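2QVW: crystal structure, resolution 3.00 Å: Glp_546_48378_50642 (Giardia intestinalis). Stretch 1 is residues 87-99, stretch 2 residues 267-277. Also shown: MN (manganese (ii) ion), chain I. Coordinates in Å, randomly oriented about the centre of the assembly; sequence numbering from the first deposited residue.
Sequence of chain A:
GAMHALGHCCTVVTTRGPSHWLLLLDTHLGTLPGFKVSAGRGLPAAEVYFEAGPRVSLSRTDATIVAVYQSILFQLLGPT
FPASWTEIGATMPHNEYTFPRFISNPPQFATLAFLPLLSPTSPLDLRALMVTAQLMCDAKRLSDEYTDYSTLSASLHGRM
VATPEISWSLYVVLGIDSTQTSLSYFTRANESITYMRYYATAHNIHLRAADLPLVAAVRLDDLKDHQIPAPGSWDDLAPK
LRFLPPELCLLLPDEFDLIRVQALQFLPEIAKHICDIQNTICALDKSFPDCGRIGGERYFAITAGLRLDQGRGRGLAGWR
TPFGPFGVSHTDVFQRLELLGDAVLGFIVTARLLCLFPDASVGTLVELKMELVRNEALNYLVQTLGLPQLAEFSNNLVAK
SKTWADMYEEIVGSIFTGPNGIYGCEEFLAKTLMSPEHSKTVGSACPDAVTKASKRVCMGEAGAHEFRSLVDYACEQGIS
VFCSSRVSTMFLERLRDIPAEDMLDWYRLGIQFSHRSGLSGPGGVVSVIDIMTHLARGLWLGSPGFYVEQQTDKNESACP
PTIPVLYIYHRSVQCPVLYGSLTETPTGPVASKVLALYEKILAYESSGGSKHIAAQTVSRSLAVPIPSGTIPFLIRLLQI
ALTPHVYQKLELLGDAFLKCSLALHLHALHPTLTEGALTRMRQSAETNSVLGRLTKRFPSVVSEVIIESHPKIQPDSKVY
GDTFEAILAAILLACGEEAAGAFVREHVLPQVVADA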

# COMPACT_ATOMS: atom_id res chain seq x y z
N GLU A 87 21.36 -5.93 17.68
CA GLU A 87 21.82 -4.91 18.61
C GLU A 87 22.16 -3.65 17.85
O GLU A 87 21.76 -2.55 18.22
CB GLU A 87 23.05 -5.41 19.38
CG GLU A 87 23.43 -4.57 20.58
CD GLU A 87 24.67 -5.11 21.28
OE1 GLU A 87 24.67 -6.29 21.71
OE2 GLU A 87 25.65 -4.33 21.40
N ILE A 88 22.92 -3.81 16.77
CA ILE A 88 23.31 -2.69 15.94
C ILE A 88 22.05 -1.92 15.59
O ILE A 88 22.06 -0.69 15.46
CB ILE A 88 23.98 -3.15 14.62
CG1 ILE A 88 25.28 -3.88 14.90
CG2 ILE A 88 24.25 -1.94 13.74
CD1 ILE A 88 26.00 -4.35 13.66
N GLY A 89 20.95 -2.65 15.44
CA GLY A 89 19.68 -2.03 15.09
C GLY A 89 18.96 -1.35 16.24
O GLY A 89 18.49 -0.23 16.09
N ALA A 90 18.88 -2.02 17.38
CA ALA A 90 18.20 -1.49 18.55
C ALA A 90 18.97 -0.39 19.26
O ALA A 90 18.55 0.06 20.33
CB ALA A 90 17.90 -2.62 19.52
N THR A 91 20.09 0.04 18.68
CA THR A 91 20.91 1.10 19.28
C THR A 91 20.67 2.38 18.51
O THR A 91 21.10 3.45 18.92
CB THR A 91 22.41 0.77 19.20
OG1 THR A 91 22.81 0.71 17.83
CG2 THR A 91 22.70 -0.55 19.88
N MET A 92 19.96 2.24 17.39
CA MET A 92 19.60 3.36 16.53
C MET A 92 19.11 4.59 17.26
O MET A 92 18.28 4.50 18.16
CB MET A 92 18.50 2.95 15.58
CG MET A 92 18.89 2.08 14.43
SD MET A 92 17.41 1.82 13.43
CE MET A 92 17.10 3.47 12.81
N PRO A 93 19.61 5.77 16.87
CA PRO A 93 19.14 6.99 17.54
C PRO A 93 17.76 7.24 16.94
O PRO A 93 17.51 6.88 15.79
CB PRO A 93 20.18 8.03 17.12
CG PRO A 93 20.65 7.54 15.80
CD PRO A 93 20.77 6.05 16.00
N HIS A 94 16.86 7.83 17.71
CA HIS A 94 15.49 8.07 17.23
C HIS A 94 15.37 8.79 15.89
O HIS A 94 14.50 8.44 15.09
CB HIS A 94 14.69 8.83 18.29
CG HIS A 94 14.53 8.09 19.58
ND1 HIS A 94 13.78 8.58 20.63
CD2 HIS A 94 15.01 6.89 19.99
CE1 HIS A 94 13.81 7.71 21.63
NE2 HIS A 94 14.55 6.68 21.26
N ASN A 95 16.22 9.78 15.66
CA ASN A 95 16.19 10.57 14.43
C ASN A 95 16.32 9.75 13.16
O ASN A 95 16.10 10.24 12.05
CB ASN A 95 17.31 11.61 14.46
CG ASN A 95 18.68 10.98 14.48
OD1 ASN A 95 19.05 10.32 15.45
ND2 ASN A 95 19.44 11.16 13.41
N GLU A 96 16.69 8.48 13.31
CA GLU A 96 16.87 7.62 12.16
C GLU A 96 15.71 6.67 11.87
O GLU A 96 15.89 5.68 11.16
CB GLU A 96 18.14 6.81 12.32
CG GLU A 96 19.31 7.41 11.62
CD GLU A 96 20.53 6.56 11.77
OE1 GLU A 96 21.12 6.58 12.87
OE2 GLU A 96 20.90 5.87 10.80
N TYR A 97 14.54 6.96 12.42
CA TYR A 97 13.37 6.14 12.17
C TYR A 97 12.46 6.92 11.22
O TYR A 97 12.62 8.13 11.04
CB TYR A 97 12.62 5.83 13.47
CG TYR A 97 13.36 4.94 14.45
CD1 TYR A 97 14.46 5.41 15.16
CD2 TYR A 97 12.96 3.62 14.66
CE1 TYR A 97 15.15 4.60 16.05
CE2 TYR A 97 13.64 2.79 15.55
CZ TYR A 97 14.74 3.28 16.24
OH TYR A 97 15.43 2.45 17.11
N THR A 98 11.50 6.23 10.61
CA THR A 98 10.58 6.86 9.68
C THR A 98 9.59 7.73 10.45
O THR A 98 9.00 8.67 9.91
CB THR A 98 9.82 5.82 8.86
OG1 THR A 98 10.76 4.95 8.23
CG2 THR A 98 8.97 6.51 7.80
N PHE A 99 9.41 7.40 11.73
CA PHE A 99 8.52 8.15 12.59
C PHE A 99 9.22 8.35 13.91
O PHE A 99 8.84 7.75 14.91
CB PHE A 99 7.22 7.39 12.78
CG PHE A 99 6.50 7.12 11.50
CD1 PHE A 99 5.83 8.15 10.83
CD2 PHE A 99 6.51 5.85 10.93
CE1 PHE A 99 5.20 7.91 9.61
CE2 PHE A 99 5.89 5.60 9.72
CZ PHE A 99 5.23 6.63 9.05
N LEU A 267 25.14 -3.08 5.63
CA LEU A 267 24.33 -4.11 6.25
C LEU A 267 23.76 -3.60 7.57
O LEU A 267 22.64 -3.96 7.95
CB LEU A 267 25.13 -5.39 6.47
CG LEU A 267 25.42 -6.21 5.22
CD1 LEU A 267 26.00 -7.54 5.63
CD2 LEU A 267 24.15 -6.41 4.42
N PRO A 268 24.53 -2.77 8.29
CA PRO A 268 23.97 -2.29 9.55
C PRO A 268 22.62 -1.65 9.19
O PRO A 268 21.62 -1.82 9.90
CB PRO A 268 25.00 -1.27 10.00
CG PRO A 268 26.27 -1.81 9.45
CD PRO A 268 25.88 -2.21 8.07
N GLU A 269 22.62 -0.93 8.06
CA GLU A 269 21.46 -0.22 7.53
C GLU A 269 20.33 -1.18 7.14
O GLU A 269 19.16 -0.85 7.35
CB GLU A 269 21.85 0.62 6.32
CG GLU A 269 23.05 1.53 6.53
CD GLU A 269 22.83 2.59 7.59
OE1 GLU A 269 21.83 3.33 7.50
OE2 GLU A 269 23.67 2.69 8.51
N ILE A 270 20.66 -2.33 6.54
CA ILE A 270 19.59 -3.26 6.19
C ILE A 270 18.97 -3.74 7.48
O ILE A 270 17.75 -3.91 7.59
CB ILE A 270 20.08 -4.48 5.41
CG1 ILE A 270 20.63 -4.05 4.05
CG2 ILE A 270 18.92 -5.47 5.22
CD1 ILE A 270 21.01 -5.23 3.18
N ALA A 271 19.82 -3.96 8.48
CA ALA A 271 19.35 -4.39 9.79
C ALA A 271 18.45 -3.27 10.32
O ALA A 271 17.29 -3.52 10.68
CB ALA A 271 20.51 -4.62 10.73
N LYS A 272 19.01 -2.05 10.36
CA LYS A 272 18.29 -0.86 10.82
C LYS A 272 16.94 -0.78 10.13
O LYS A 272 15.94 -0.40 10.73
CB LYS A 272 19.06 0.41 10.46
CG LYS A 272 20.42 0.59 11.12
CD LYS A 272 21.00 1.95 10.69
CE LYS A 272 22.35 2.23 11.31
NZ LYS A 272 22.86 3.55 10.88
N HIS A 273 16.93 -1.14 8.85
CA HIS A 273 15.72 -1.11 8.07
C HIS A 273 14.69 -2.00 8.72
O HIS A 273 13.57 -1.58 9.02
CB HIS A 273 16.01 -1.60 6.66
CG HIS A 273 14.87 -1.41 5.71
ND1 HIS A 273 14.31 -0.17 5.47
CD2 HIS A 273 14.21 -2.29 4.92
CE1 HIS A 273 13.35 -0.30 4.58
NE2 HIS A 273 13.26 -1.57 4.23
N ILE A 274 15.08 -3.25 8.96
CA ILE A 274 14.21 -4.22 9.61
C ILE A 274 13.76 -3.68 10.96
O ILE A 274 12.62 -3.87 11.37
CB ILE A 274 14.95 -5.56 9.81
CG1 ILE A 274 15.28 -6.18 8.45
CG2 ILE A 274 14.10 -6.51 10.61
CD1 ILE A 274 15.99 -7.49 8.54
N CYS A 275 14.68 -3.03 11.67
CA CYS A 275 14.39 -2.47 12.98
C CYS A 275 13.42 -1.31 12.81
O CYS A 275 12.47 -1.15 13.58
CB CYS A 275 15.67 -1.96 13.64
SG CYS A 275 15.40 -1.18 15.24
N ASP A 276 13.68 -0.51 11.79
CA ASP A 276 12.83 0.63 11.48
C ASP A 276 11.42 0.08 11.35
O ASP A 276 10.55 0.33 12.19
CB ASP A 276 13.28 1.26 10.16
CG ASP A 276 12.74 2.67 9.94
OD1 ASP A 276 11.83 3.11 10.69
OD2 ASP A 276 13.22 3.34 9.01
N ILE A 277 11.23 -0.71 10.30
CA ILE A 277 9.95 -1.34 10.03
C ILE A 277 9.28 -1.82 11.32
O ILE A 277 8.34 -1.19 11.80
CB ILE A 277 10.12 -2.56 9.10
CG1 ILE A 277 10.71 -2.12 7.76
CG2 ILE A 277 8.79 -3.23 8.90
CD1 ILE A 277 10.70 -3.21 6.71
MN MN I . 16.08 5.47 22.65

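The most unusual feature of this contact is how closely the backbone of stretch 1 approaches the helix of stretch 2: the CA atoms of G89 and K272 lie 4.6 Å apart. G89 has no side chain, and its geometry explains the approach, since an ideally placed CB would point toward the helix and sit 3.4 Å from C275 CB, a tight fit. C275 points toward stretch 1, and its SG comes 3.3 Å from G89 O, a distance at which the geometry leaves a hydrogen bond open.

Stretch 2 is helical, with successive i to i+4 bonds such as C275 N to A271 O at 2.8 Å. Stretch 1 reaches it first with the last part of a helix, then with a loop that includes a short 3-10 segment at 94-95. Before the glycine, I88 points toward the helix and sets CG2 3.9 Å from P268 CB, an apolar contact. Beyond it, M92 also points inward; its SD lies 3.7 Å from K272 CB and 4.0 Å from C275 SG, so the thioether packs against both residues.

Charge organises the next pairing. K272, extended with chi2 to chi4 all t, places NZ 3.0 Å from E96 OE2 and 2.6 Å from E269 OE2, forming a salt bridge with each. The shared cation helps offset the proximity of the two carboxylates, whose E96 OE2 and E269 OE1 are 4.3 Å apart.

Farther along, D276 starts sideways, but its carboxylate swings nearer to the loop. OD1 accepts a hydrogen bond from T98 N at 3.1 Å, with an N-H...O angle of 159°, while OD2 lies 3.0 Å from T98 OG1. Y97 contributes a looser contact: C275 SG stands 5.5 Å from the centroid of its ring (CG to CZ), 63° off the normal, an oblique approach.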